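Long-range contacts in NADH dehydrogenase, putative (Plasmodium falciparum, PDB 5JWC), which probably oxidises NADH with its bound FAD and passes the electrons to ubiquinone, as a type II NADH dehydrogenase of the malaria parasite: residues 36-41 with 60-66; 134-138 with 341-345; 425-430 with 453-459. All blocks are in the same frame, centred on the assembly; numbering follows the deposited sequence.

Contact 1: 36-41 with 60-66; sequences SGWGGF and RNYFTFT. With FAD (flavin-adenine dinucleotide), chain C.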
loop_
_atom_site.group_PDB
_atom_site.type_symbol
_atom_site.label_atom_id
_atom_site.label_comp_id
_atom_site.label_asym_id
_atom_site.label_seq_id
_atom_site.Cartn_x
_atom_site.Cartn_y
_atom_site.Cartn_z
ATOM N N SER A 36 10.653 10.421 14.977
ATOM C CA SER A 36 9.363 10.914 14.510
ATOM C C SER A 36 8.219 10.065 15.089
ATOM O O SER A 36 7.229 9.789 14.414
ATOM C CB SER A 36 9.306 10.905 12.973
ATOM O OG SER A 36 9.729 9.647 12.433
ATOM N N GLY A 37 8.365 9.646 16.343
ATOM C CA GLY A 37 7.395 8.754 16.942
ATOM C C GLY A 37 6.525 9.469 17.952
ATOM O O GLY A 37 6.360 10.677 17.876
ATOM N N TRP A 38 5.991 8.726 18.920
ATOM C CA TRP A 38 5.065 9.331 19.876
ATOM C C TRP A 38 5.707 10.496 20.628
ATOM O O TRP A 38 5.085 11.536 20.811
ATOM C CB TRP A 38 4.522 8.280 20.851
ATOM C CG TRP A 38 3.355 7.503 20.247
ATOM C CD1 TRP A 38 3.413 6.295 19.639
ATOM C CD2 TRP A 38 1.992 7.932 20.168
ATOM N NE1 TRP A 38 2.168 5.924 19.195
ATOM C CE2 TRP A 38 1.274 6.908 19.509
ATOM C CE3 TRP A 38 1.296 9.068 20.605
ATOM C CZ2 TRP A 38 -0.102 6.983 19.284
ATOM C CZ3 TRP A 38 -0.073 9.146 20.371
ATOM C CH2 TRP A 38 -0.751 8.115 19.710
ATOM N N GLY A 39 6.952 10.340 21.036
ATOM C CA GLY A 39 7.633 11.434 21.698
ATOM C C GLY A 39 8.001 12.560 20.745
ATOM O O GLY A 39 7.604 13.716 20.938
ATOM N N GLY A 40 8.773 12.215 19.716
ATOM C CA GLY A 40 9.317 13.206 18.802
ATOM C C GLY A 40 8.245 14.010 18.100
ATOM O O GLY A 40 8.302 15.240 18.088
ATOM N N PHE A 41 7.263 13.320 17.523
ATOM C CA PHE A 41 6.182 13.972 16.787
ATOM C C PHE A 41 5.312 14.835 17.695
ATOM O O PHE A 41 4.957 15.967 17.333
ATOM C CB PHE A 41 5.318 12.918 16.049
ATOM C CG PHE A 41 4.245 13.502 15.145
ATOM C CD1 PHE A 41 4.562 14.406 14.156
ATOM C CD2 PHE A 41 2.920 13.137 15.299
ATOM C CE1 PHE A 41 3.563 14.939 13.318
ATOM C CE2 PHE A 41 1.914 13.656 14.464
ATOM C CZ PHE A 41 2.249 14.559 13.470
ATOM N N ARG A 60 12.473 7.863 9.386
ATOM C CA ARG A 60 11.072 7.637 9.049
ATOM C C ARG A 60 10.387 8.983 8.872
ATOM O O ARG A 60 10.293 9.770 9.828
ATOM C CB ARG A 60 10.386 6.828 10.163
ATOM C CG ARG A 60 9.111 6.102 9.778
ATOM C CD ARG A 60 8.550 5.325 10.983
ATOM N NE ARG A 60 8.028 6.232 11.997
ATOM C CZ ARG A 60 7.608 5.849 13.202
ATOM N NH1 ARG A 60 7.641 4.565 13.539
ATOM N NH2 ARG A 60 7.141 6.749 14.055
ATOM N N ASN A 61 9.902 9.276 7.668
ATOM C CA ASN A 61 9.348 10.612 7.453
ATOM C C ASN A 61 7.846 10.678 7.725
ATOM O O ASN A 61 7.159 11.611 7.309
ATOM C CB ASN A 61 9.694 11.124 6.049
ATOM C CG ASN A 61 8.826 10.535 4.982
ATOM O OD1 ASN A 61 8.447 9.370 5.054
ATOM N ND2 ASN A 61 8.507 11.339 3.975
ATOM N N TYR A 62 7.347 9.695 8.462
ATOM C CA TYR A 62 5.968 9.728 8.930
ATOM C C TYR A 62 5.924 9.309 10.400
ATOM O O TYR A 62 6.826 8.644 10.872
ATOM C CB TYR A 62 5.073 8.811 8.072
ATOM C CG TYR A 62 5.631 7.407 7.962
ATOM C CD1 TYR A 62 5.254 6.411 8.862
ATOM C CD2 TYR A 62 6.556 7.082 6.979
ATOM C CE1 TYR A 62 5.754 5.145 8.778
ATOM C CE2 TYR A 62 7.074 5.786 6.883
ATOM C CZ TYR A 62 6.669 4.830 7.796
ATOM O OH TYR A 62 7.180 3.554 7.735
ATOM N N PHE A 63 4.868 9.714 11.101
ATOM C CA PHE A 63 4.561 9.248 12.454
ATOM C C PHE A 63 3.672 8.014 12.338
ATOM O O PHE A 63 2.787 7.980 11.485
ATOM C CB PHE A 63 3.859 10.358 13.252
ATOM C CG PHE A 63 3.001 9.866 14.410
ATOM C CD1 PHE A 63 3.575 9.531 15.639
ATOM C CD2 PHE A 63 1.610 9.763 14.271
ATOM C CE1 PHE A 63 2.781 9.102 16.714
ATOM C CE2 PHE A 63 0.818 9.329 15.330
ATOM C CZ PHE A 63 1.403 9.004 16.551
ATOM N N THR A 64 3.901 7.012 13.188
ATOM C CA THR A 64 3.073 5.806 13.187
ATOM C C THR A 64 2.175 5.745 14.410
ATOM O O THR A 64 2.667 5.739 15.547
ATOM C CB THR A 64 3.937 4.541 13.161
ATOM O OG1 THR A 64 4.738 4.547 11.972
ATOM C CG2 THR A 64 3.055 3.249 13.215
ATOM N N PHE A 65 0.871 5.706 14.175
ATOM C CA PHE A 65 -0.099 5.556 15.256
ATOM C C PHE A 65 -0.122 4.082 15.700
ATOM O O PHE A 65 -1.018 3.315 15.329
ATOM C CB PHE A 65 -1.490 6.045 14.805
ATOM C CG PHE A 65 -2.438 6.347 15.950
ATOM C CD1 PHE A 65 -2.481 7.605 16.532
ATOM C CD2 PHE A 65 -3.287 5.354 16.442
ATOM C CE1 PHE A 65 -3.351 7.868 17.598
ATOM C CE2 PHE A 65 -4.158 5.615 17.497
ATOM C CZ PHE A 65 -4.182 6.877 18.078
ATOM N N THR A 66 0.872 3.696 16.503
ATOM C CA THR A 66 1.108 2.284 16.842
ATOM C C THR A 66 -0.073 1.488 17.435
ATOM O O THR A 66 -0.195 0.297 17.154
ATOM C CB THR A 66 2.298 2.154 17.821
ATOM O OG1 THR A 66 2.113 3.044 18.923
ATOM C CG2 THR A 66 3.604 2.532 17.120
HETATM P PA FAD C . 8.552 5.470 18.759
HETATM O O1A FAD C . 8.770 4.044 18.342
HETATM O O2A FAD C . 7.128 5.899 18.732
HETATM O O5B FAD C . 9.447 6.459 17.857
HETATM C C5B FAD C . 10.842 6.300 17.735
HETATM C C4B FAD C . 11.260 7.113 16.522
HETATM O O4B FAD C . 12.670 7.215 16.493
HETATM C C3B FAD C . 10.829 6.437 15.217
HETATM O O3B FAD C . 10.383 7.434 14.323
HETATM C C2B FAD C . 12.121 5.870 14.673
HETATM O O2B FAD C . 12.096 5.825 13.265
HETATM C C1B FAD C . 13.101 6.920 15.183
HETATM N N9A FAD C . 14.498 6.486 15.267
HETATM C C8A FAD C . 14.982 5.243 15.597
HETATM N N7A FAD C . 16.337 5.309 15.566
HETATM C C5A FAD C . 16.712 6.563 15.230
HETATM C C6A FAD C . 17.958 7.147 15.062
HETATM N N6A FAD C . 19.066 6.454 15.319
HETATM N N1A FAD C . 18.028 8.479 14.720
HETATM C C2A FAD C . 16.871 9.215 14.542
HETATM N N3A FAD C . 15.633 8.623 14.708
HETATM C C4A FAD C . 15.562 7.314 15.038
HETATM N N1 FAD C . 1.205 2.374 23.882
HETATM C C2 FAD C . 0.068 2.780 24.527
HETATM O O2 FAD C . 0.146 3.638 25.399
HETATM N N3 FAD C . -1.166 2.247 24.196
HETATM C C4 FAD C . -1.291 1.304 23.211
HETATM O O4 FAD C . -2.411 0.855 22.931
HETATM C C4X FAD C . -0.147 0.892 22.538
HETATM N N5 FAD C . -0.220 -0.054 21.540
HETATM C C5X FAD C . 0.940 -0.447 20.883
HETATM C C6 FAD C . 0.868 -1.380 19.864
HETATM C C7 FAD C . 2.011 -1.795 19.190
HETATM C C7M FAD C . 1.882 -2.825 18.093
HETATM C C8 FAD C . 3.245 -1.256 19.529
HETATM C C8M FAD C . 4.492 -1.690 18.817
HETATM C C9 FAD C . 3.321 -0.311 20.554
HETATM C C9A FAD C . 2.172 0.099 21.226
HETATM N N10 FAD C . 2.238 1.041 22.239
HETATM C C10 FAD C . 1.095 1.437 22.880
HETATM C "C1'" FAD C . 3.551 1.616 22.682
HETATM C "C2'" FAD C . 4.004 2.856 21.954
HETATM O "O2'" FAD C . 4.053 2.583 20.582
HETATM C "C3'" FAD C . 5.418 3.158 22.417
HETATM O "O3'" FAD C . 5.480 3.245 23.822
HETATM C "C4'" FAD C . 5.811 4.475 21.772
HETATM O "O4'" FAD C . 6.037 4.193 20.414
HETATM C "C5'" FAD C . 7.049 5.098 22.396
HETATM O "O5'" FAD C . 7.256 6.343 21.763
HETATM P P FAD C . 8.746 6.777 21.327
HETATM O O1P FAD C . 8.705 8.181 20.769
HETATM O O2P FAD C . 9.619 6.596 22.537
HETATM O O3P FAD C . 9.192 5.673 20.227
#
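The CA atoms of Gly-37 and Phe-63 lie 5.3 Å apart where the start of helix 38-46 meets strand 62-64. The helix start is the glycine-rich FAD-binding turn of a Rossmann-type fold, with Gly-37 as N-cap. Trp-38 N and Gly-39 N each donate to a phosphate oxygen of FAD, O2A and O1P. Ser-36 N holds the ribose hydroxyl O3B.

Ser-36 joins the segments by its backbone and its side chain. Its OG donates to Arg-60 O at 2.7 Å, and its own O accepts from Arg-60 NH2 at 3.1 Å. The second bond lies in the guanidinium plane but meets the carbonyl from above. Arg-60 is bent at chi3 (70°), which turns the guanidinium back so that NE also reaches Tyr-62 O. FAD O3B lies over one guanidinium face and Thr-64 OG1 over the other. Asp-157 makes a salt bridge to Arg-60 NH1 and a hydrogen bond to Thr-64 OG1, so it positions both.

Trp-38, Phe-41, Phe-63 and Phe-65 form an aromatic cluster. The edge of Phe-63 points into the face of Trp-38, a T-shaped pair with planes at 82°. The CB of Phe-63 makes a CH-pi contact over the Phe-41 ring, 3.9 Å from its centroid. Trp-38 CH2 meets Phe-65 CE1 at 3.4 Å. Trp-38 NE1 donates to Thr-66 OG1 at 2.9 Å, and the same OG1 is hydrogen-bonded to FAD O2' at 2.6 Å.

Contact 2: 134-138 with 341-345; sequences IAVGA and GDCKK. With FAD (flavin-adenine dinucleotide), chain C.
Cys-343 and Asp-342 make the contact with 134-138, and the two segments close around the FAD diphosphate of this Rossmann-type domain. Cys-343 CB sits 3.4 Å from Gly-137 O and touches Val-136 CG2. Its SG lies between the backbone N and the carbonyl carbon (chi1 71°), which brings it to Ile-134, 3.6 Å from O and 4.0 Å from CG2. Asp-342 CB packs on Gly-137 CA at 4.1 Å.

FAD ties both segments together. Asp-342 N donates to phosphate oxygen O2P at 2.8 Å, nearly straight at 163°. The carboxylate turns to the ribityl chain, where OD1 accepts from O3' at 3.1 Å. Gly-137 CA lies 3.4 Å from the bridging oxygen O3P, and the backbone there has positive phi (65°). Val-136 CG1 packs against the adenine.

The turn at 341-344 is braced from within: Lys-344 NZ donates to Gly-341 O at 3.0 Å. Glu-430 holds both of these residues, as salt-bridge partner of Lys-344 NZ and acceptor for Gly-341 N. Ile-134 ends strand 131-134 and pairs by its backbone with Tyr-338 and Ile-340, while helix 303-309 packs on Ile-134 and Val-136, and Lys-345 pairs with strand 321-323.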
loop_
_atom_site.group_PDB
_atom_site.type_symbol
_atom_site.label_atom_id
_atom_site.label_comp_id
_atom_site.label_asym_id
_atom_site.label_seq_id
_atom_site.Cartn_x
_atom_site.Cartn_y
_atom_site.Cartn_z
ATOM N N ILE A 134 16.203 13.581 22.659
ATOM C CA ILE A 134 16.352 12.212 22.177
ATOM C C ILE A 134 15.054 11.410 22.384
ATOM O O ILE A 134 14.611 11.177 23.512
ATOM C CB ILE A 134 17.522 11.499 22.853
ATOM C CG1 ILE A 134 18.807 12.340 22.733
ATOM C CG2 ILE A 134 17.700 10.066 22.291
ATOM C CD1 ILE A 134 20.037 11.671 23.355
ATOM N N ALA A 135 14.446 11.014 21.275
ATOM C CA ALA A 135 13.192 10.270 21.308
ATOM C C ALA A 135 13.223 9.147 20.275
ATOM O O ALA A 135 12.308 9.029 19.453
ATOM C CB ALA A 135 12.017 11.199 21.046
ATOM N N VAL A 136 14.268 8.328 20.318
ATOM C CA VAL A 136 14.507 7.314 19.276
ATOM C C VAL A 136 13.830 5.984 19.548
ATOM O O VAL A 136 13.977 5.032 18.779
ATOM C CB VAL A 136 16.007 7.065 19.077
ATOM C CG1 VAL A 136 16.677 8.358 18.626
ATOM C CG2 VAL A 136 16.652 6.515 20.394
ATOM N N GLY A 137 13.082 5.915 20.643
ATOM C CA GLY A 137 12.340 4.710 20.948
ATOM C C GLY A 137 13.223 3.507 21.234
ATOM O O GLY A 137 14.295 3.632 21.818
ATOM N N ALA A 138 12.731 2.334 20.853
ATOM C CA ALA A 138 13.418 1.078 21.074
ATOM C C ALA A 138 13.281 0.183 19.833
ATOM O O ALA A 138 12.632 0.568 18.853
ATOM C CB ALA A 138 12.860 0.392 22.313
ATOM N N GLY A 341 10.134 9.198 26.202
ATOM C CA GLY A 341 9.640 7.979 25.570
ATOM C C GLY A 341 10.363 6.712 25.989
ATOM O O GLY A 341 10.943 6.645 27.076
ATOM N N ASP A 342 10.335 5.706 25.116
ATOM C CA ASP A 342 10.830 4.354 25.438
ATOM C C ASP A 342 12.348 4.230 25.576
ATOM O O ASP A 342 12.847 3.209 26.055
ATOM C CB ASP A 342 10.411 3.369 24.354
ATOM C CG ASP A 342 8.935 3.015 24.399
ATOM O OD1 ASP A 342 8.185 3.558 25.238
ATOM O OD2 ASP A 342 8.527 2.195 23.547
ATOM N N CYS A 343 13.097 5.227 25.112
ATOM C CA CYS A 343 14.560 5.099 25.157
ATOM C C CYS A 343 15.142 5.483 26.522
ATOM O O CYS A 343 16.353 5.386 26.720
ATOM C CB CYS A 343 15.232 5.960 24.071
ATOM S SG CYS A 343 15.163 7.758 24.370
ATOM N N LYS A 344 14.295 5.915 27.456
ATOM C CA LYS A 344 14.778 6.459 28.724
ATOM C C LYS A 344 14.093 5.848 29.950
ATOM O O LYS A 344 12.997 5.279 29.849
ATOM C CB LYS A 344 14.611 7.986 28.748
ATOM C CG LYS A 344 13.160 8.461 28.773
ATOM C CD LYS A 344 12.642 8.726 30.182
ATOM C CE LYS A 344 11.173 9.155 30.174
ATOM N NZ LYS A 344 10.249 8.103 29.615
ATOM N N LYS A 345 14.747 6.011 31.099
ATOM C CA LYS A 345 14.138 5.796 32.412
ATOM C C LYS A 345 14.452 7.019 33.289
ATOM O O LYS A 345 15.530 7.605 33.172
ATOM C CB LYS A 345 14.684 4.525 33.075
ATOM C CG LYS A 345 14.115 3.194 32.538
ATOM C CD LYS A 345 12.583 3.163 32.476
ATOM C CE LYS A 345 12.062 1.934 31.680
ATOM N NZ LYS A 345 10.552 1.958 31.474
HETATM P PA FAD C . 8.552 5.470 18.759
HETATM O O1A FAD C . 8.770 4.044 18.342
HETATM O O2A FAD C . 7.128 5.899 18.732
HETATM O O5B FAD C . 9.447 6.459 17.857
HETATM C C5B FAD C . 10.842 6.300 17.735
HETATM C C4B FAD C . 11.260 7.113 16.522
HETATM O O4B FAD C . 12.670 7.215 16.493
HETATM C C3B FAD C . 10.829 6.437 15.217
HETATM O O3B FAD C . 10.383 7.434 14.323
HETATM C C2B FAD C . 12.121 5.870 14.673
HETATM O O2B FAD C . 12.096 5.825 13.265
HETATM C C1B FAD C . 13.101 6.920 15.183
HETATM N N9A FAD C . 14.498 6.486 15.267
HETATM C C8A FAD C . 14.982 5.243 15.597
HETATM N N7A FAD C . 16.337 5.309 15.566
HETATM C C5A FAD C . 16.712 6.563 15.230
HETATM C C6A FAD C . 17.958 7.147 15.062
HETATM N N6A FAD C . 19.066 6.454 15.319
HETATM N N1A FAD C . 18.028 8.479 14.720
HETATM C C2A FAD C . 16.871 9.215 14.542
HETATM N N3A FAD C . 15.633 8.623 14.708
HETATM C C4A FAD C . 15.562 7.314 15.038
HETATM N N1 FAD C . 1.205 2.374 23.882
HETATM C C2 FAD C . 0.068 2.780 24.527
HETATM O O2 FAD C . 0.146 3.638 25.399
HETATM N N3 FAD C . -1.166 2.247 24.196
HETATM C C4 FAD C . -1.291 1.304 23.211
HETATM O O4 FAD C . -2.411 0.855 22.931
HETATM C C4X FAD C . -0.147 0.892 22.538
HETATM N N5 FAD C . -0.220 -0.054 21.540
HETATM C C5X FAD C . 0.940 -0.447 20.883
HETATM C C6 FAD C . 0.868 -1.380 19.864
HETATM C C7 FAD C . 2.011 -1.795 19.190
HETATM C C7M FAD C . 1.882 -2.825 18.093
HETATM C C8 FAD C . 3.245 -1.256 19.529
HETATM C C8M FAD C . 4.492 -1.690 18.817
HETATM C C9 FAD C . 3.321 -0.311 20.554
HETATM C C9A FAD C . 2.172 0.099 21.226
HETATM N N10 FAD C . 2.238 1.041 22.239
HETATM C C10 FAD C . 1.095 1.437 22.880
HETATM C "C1'" FAD C . 3.551 1.616 22.682
HETATM C "C2'" FAD C . 4.004 2.856 21.954
HETATM O "O2'" FAD C . 4.053 2.583 20.582
HETATM C "C3'" FAD C . 5.418 3.158 22.417
HETATM O "O3'" FAD C . 5.480 3.245 23.822
HETATM C "C4'" FAD C . 5.811 4.475 21.772
HETATM O "O4'" FAD C . 6.037 4.193 20.414
HETATM C "C5'" FAD C . 7.049 5.098 22.396
HETATM O "O5'" FAD C . 7.256 6.343 21.763
HETATM P P FAD C . 8.746 6.777 21.327
HETATM O O1P FAD C . 8.705 8.181 20.769
HETATM O O2P FAD C . 9.619 6.596 22.537
HETATM O O3P FAD C . 9.192 5.673 20.227
#

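Contact 3: 425-430 with 453-459; sequences QNAKQE and FIEKWKG. With TRT (fragment of triton X-100), chain J.
Gln-429 leaves its helix with CG anti to the carbonyl carbon (chi1 -66°) and runs extended beyond it, which lays its amide along the backbone of Lys-456. OE1 accepts from Lys-456 N at 2.7 Å, and NE2 donates to Lys-456 O at 2.8 Å. Both bonds are nearly straight and lie on lone pairs. One amide thus grips both polar groups of a single residue, much as a hydrogen-bonded antiparallel partner would, and its rotation is fixed. The aliphatic part of Lys-458 lies alongside this amide.

Gln-425, one turn earlier, has the same extended shape. Its NE2 donates to Gly-459 O at 2.8 Å, in the carbonyl plane. The Triton fragment runs beside this amide and also touches Lys-428 CD. The backbone N of Gln-425 donates to O2 of the flavin, so the residue joins the cofactor to the loop 453-459.

Asn-426 lays its OD1 3.3 Å from Glu-455 CB. A water bridges the two residues, accepting from Asn-426 ND2 and donating to Glu-455 OE2. Asn-426 ND2 also bonds to Thr-421 O, and Glu-455 OE2 is salt-bridged to Lys-390.

Phe-453 closes the other end. Glu-430 CG makes a CH-pi contact over its ring, 3.7 Å from the centroid, while Glu-455 N lies over the opposite face. The carboxylate of Glu-430, nearly upright to the ring, turns away to Gly-341 and Lys-344.

The loop 453-459 thus returns along the start of helix 424-440 and leads into strand 460-465. Tyr-433, farther along this helix, meets Phe-453 edge to face. Helix 38-46 packs on the helix through Trp-38 and Asn-42.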
loop_
_atom_site.group_PDB
_atom_site.type_symbol
_atom_site.label_atom_id
_atom_site.label_comp_id
_atom_site.label_asym_id
_atom_site.label_seq_id
_atom_site.Cartn_x
_atom_site.Cartn_y
_atom_site.Cartn_z
ATOM N N GLN A 425 1.019 6.675 25.613
ATOM C CA GLN A 425 0.426 7.625 26.553
ATOM C C GLN A 425 1.506 8.415 27.275
ATOM O O GLN A 425 1.445 9.637 27.336
ATOM C CB GLN A 425 -0.466 6.918 27.583
ATOM C CG GLN A 425 -1.770 6.394 27.011
ATOM C CD GLN A 425 -2.567 5.583 28.025
ATOM O OE1 GLN A 425 -1.995 4.977 28.926
ATOM N NE2 GLN A 425 -3.884 5.586 27.889
ATOM N N ASN A 426 2.505 7.726 27.820
ATOM C CA ASN A 426 3.546 8.441 28.544
ATOM C C ASN A 426 4.456 9.243 27.610
ATOM O O ASN A 426 4.817 10.363 27.947
ATOM C CB ASN A 426 4.361 7.482 29.430
ATOM C CG ASN A 426 3.554 7.027 30.649
ATOM O OD1 ASN A 426 2.673 7.749 31.105
ATOM N ND2 ASN A 426 3.831 5.836 31.154
ATOM N N ALA A 427 4.812 8.694 26.447
ATOM C CA ALA A 427 5.631 9.456 25.502
ATOM C C ALA A 427 4.924 10.753 25.102
ATOM O O ALA A 427 5.547 11.811 25.003
ATOM C CB ALA A 427 5.975 8.611 24.254
ATOM N N LYS A 428 3.619 10.677 24.887
ATOM C CA LYS A 428 2.861 11.867 24.519
ATOM C C LYS A 428 2.812 12.885 25.658
ATOM O O LYS A 428 3.001 14.091 25.443
ATOM C CB LYS A 428 1.443 11.488 24.096
ATOM C CG LYS A 428 0.666 12.691 23.598
ATOM C CD LYS A 428 -0.750 12.315 23.210
ATOM C CE LYS A 428 -1.474 13.475 22.523
ATOM N NZ LYS A 428 -2.894 13.111 22.207
ATOM N N GLN A 429 2.562 12.416 26.873
ATOM C CA GLN A 429 2.516 13.352 28.003
ATOM C C GLN A 429 3.888 13.992 28.270
ATOM O O GLN A 429 3.958 15.169 28.636
ATOM C CB GLN A 429 2.003 12.656 29.273
ATOM C CG GLN A 429 0.555 12.208 29.197
ATOM C CD GLN A 429 0.096 11.476 30.446
ATOM O OE1 GLN A 429 0.527 11.782 31.554
ATOM N NE2 GLN A 429 -0.794 10.506 30.267
ATOM N N GLU A 430 4.963 13.224 28.107
ATOM C CA GLU A 430 6.319 13.749 28.304
ATOM C C GLU A 430 6.636 14.807 27.253
ATOM O O GLU A 430 7.313 15.819 27.534
ATOM C CB GLU A 430 7.371 12.635 28.237
ATOM C CG GLU A 430 7.403 11.694 29.439
ATOM C CD GLU A 430 8.109 10.372 29.135
ATOM O OE1 GLU A 430 8.905 10.322 28.168
ATOM O OE2 GLU A 430 7.868 9.370 29.857
ATOM N N PHE A 453 8.402 16.061 36.065
ATOM C CA PHE A 453 7.395 15.373 35.273
ATOM C C PHE A 453 6.673 14.287 36.072
ATOM O O PHE A 453 7.299 13.400 36.643
ATOM C CB PHE A 453 7.998 14.735 34.024
ATOM C CG PHE A 453 7.006 13.894 33.264
ATOM C CD1 PHE A 453 5.957 14.501 32.580
ATOM C CD2 PHE A 453 7.083 12.507 33.280
ATOM C CE1 PHE A 453 5.015 13.734 31.891
ATOM C CE2 PHE A 453 6.138 11.733 32.609
ATOM C CZ PHE A 453 5.108 12.345 31.915
ATOM N N ILE A 454 5.345 14.372 36.108
ATOM C CA ILE A 454 4.525 13.323 36.714
ATOM C C ILE A 454 3.424 12.904 35.745
ATOM O O ILE A 454 2.579 13.714 35.380
ATOM C CB ILE A 454 3.886 13.785 38.030
ATOM C CG1 ILE A 454 4.964 14.124 39.048
ATOM C CG2 ILE A 454 2.970 12.698 38.592
ATOM C CD1 ILE A 454 4.438 14.941 40.183
ATOM N N GLU A 455 3.437 11.644 35.326
ATOM C CA GLU A 455 2.472 11.187 34.325
ATOM C C GLU A 455 1.104 10.892 34.932
ATOM O O GLU A 455 0.976 10.686 36.139
ATOM C CB GLU A 455 2.993 9.941 33.602
ATOM C CG GLU A 455 2.973 8.665 34.451
ATOM C CD GLU A 455 4.247 8.485 35.282
ATOM O OE1 GLU A 455 4.842 9.500 35.714
ATOM O OE2 GLU A 455 4.660 7.324 35.499
ATOM N N LYS A 456 0.083 10.876 34.084
ATOM C CA LYS A 456 -1.263 10.547 34.520
ATOM C C LYS A 456 -1.796 9.324 33.771
ATOM O O LYS A 456 -1.877 9.305 32.537
ATOM C CB LYS A 456 -2.193 11.744 34.322
ATOM C CG LYS A 456 -3.665 11.418 34.585
ATOM C CD LYS A 456 -4.532 12.671 34.709
ATOM C CE LYS A 456 -6.023 12.319 34.807
ATOM N NZ LYS A 456 -6.526 12.361 36.214
ATOM N N TRP A 457 -2.161 8.295 34.521
ATOM C CA TRP A 457 -2.688 7.098 33.881
ATOM C C TRP A 457 -4.129 7.326 33.411
ATOM O O TRP A 457 -4.984 7.763 34.180
ATOM C CB TRP A 457 -2.622 5.905 34.825
ATOM C CG TRP A 457 -3.145 4.655 34.182
ATOM C CD1 TRP A 457 -2.691 4.066 33.030
ATOM C CD2 TRP A 457 -4.217 3.845 34.657
ATOM N NE1 TRP A 457 -3.433 2.937 32.753
ATOM C CE2 TRP A 457 -4.369 2.774 33.745
ATOM C CE3 TRP A 457 -5.064 3.913 35.763
ATOM C CZ2 TRP A 457 -5.336 1.783 33.911
ATOM C CZ3 TRP A 457 -6.028 2.934 35.927
ATOM C CH2 TRP A 457 -6.156 1.879 35.009
ATOM N N LYS A 458 -4.395 7.031 32.146
ATOM C CA LYS A 458 -5.719 7.293 31.581
ATOM C C LYS A 458 -6.484 5.998 31.304
ATOM O O LYS A 458 -7.639 6.026 30.909
ATOM C CB LYS A 458 -5.595 8.095 30.288
ATOM C CG LYS A 458 -4.677 9.322 30.377
ATOM C CD LYS A 458 -5.413 10.522 30.936
ATOM C CE LYS A 458 -4.535 11.773 30.931
ATOM N NZ LYS A 458 -4.002 12.082 29.565
ATOM N N GLY A 459 -5.830 4.864 31.489
ATOM C CA GLY A 459 -6.468 3.594 31.217
ATOM C C GLY A 459 -5.973 2.904 29.958
ATOM O O GLY A 459 -5.205 3.469 29.173
HETATM C C25 TRT J . -2.890 9.834 24.136
HETATM O O24 TRT J . -2.671 8.854 23.166
HETATM C C23 TRT J . -1.898 7.785 23.708
HETATM C C22 TRT J . -2.382 6.493 23.132
HETATM O O21 TRT J . -3.445 5.958 23.969
HETATM C C20 TRT J . -4.066 4.840 23.356
HETATM C C19 TRT J . -4.878 4.059 24.380
HETATM O O18 TRT J . -6.019 4.787 24.898
HETATM C C17 TRT J . -6.533 4.187 26.080
HETATM C C16 TRT J . -7.739 5.024 26.600
HETATM O O15 TRT J . -7.303 6.190 27.361
HETATM C C12 TRT J . -8.259 7.222 27.085
HETATM C C13 TRT J . -9.631 6.934 27.314
HETATM C C14 TRT J . -10.603 7.900 27.017
HETATM C C11 TRT J . -7.866 8.448 26.551
HETATM C C10 TRT J . -8.843 9.425 26.255
HETATM C C9 TRT J . -10.211 9.152 26.491
HETATM C C6 TRT J . -11.271 10.211 26.160
HETATM C C8 TRT J . -11.465 11.189 27.346
HETATM C C7 TRT J . -10.736 11.015 24.974
HETATM C C5 TRT J . -12.557 9.458 25.607
HETATM C C1 TRT J . -13.971 9.389 26.339
HETATM C C2 TRT J . -13.912 8.894 27.798
HETATM C C4 TRT J . -14.728 10.717 26.190
HETATM C C3 TRT J . -14.805 8.357 25.596
HETATM O O HOH W 1 3.666 5.098 34.263
#

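The three contacts meet around FAD. Contacts 1 and 2 have centres about 12 Å apart and both bind the diphosphate; Gly-40 N of contact 1 packs on Ala-135 CB of contact 2 at 3.7 Å. Contact 3 lies about 14 Å from contact 2 and 17 Å from contact 1, centre to centre, and reaches the flavin end of the cofactor. Its helix joins the other two. Ala-427 CB touches Trp-38 CB at 3.7 Å, and Glu-430 OE2 makes a salt bridge to Lys-344 NZ at 2.7 Å. Segments of all three contacts thus line the FAD pocket, with Ala-427 CB also 3.9 Å from Gly-341 CA.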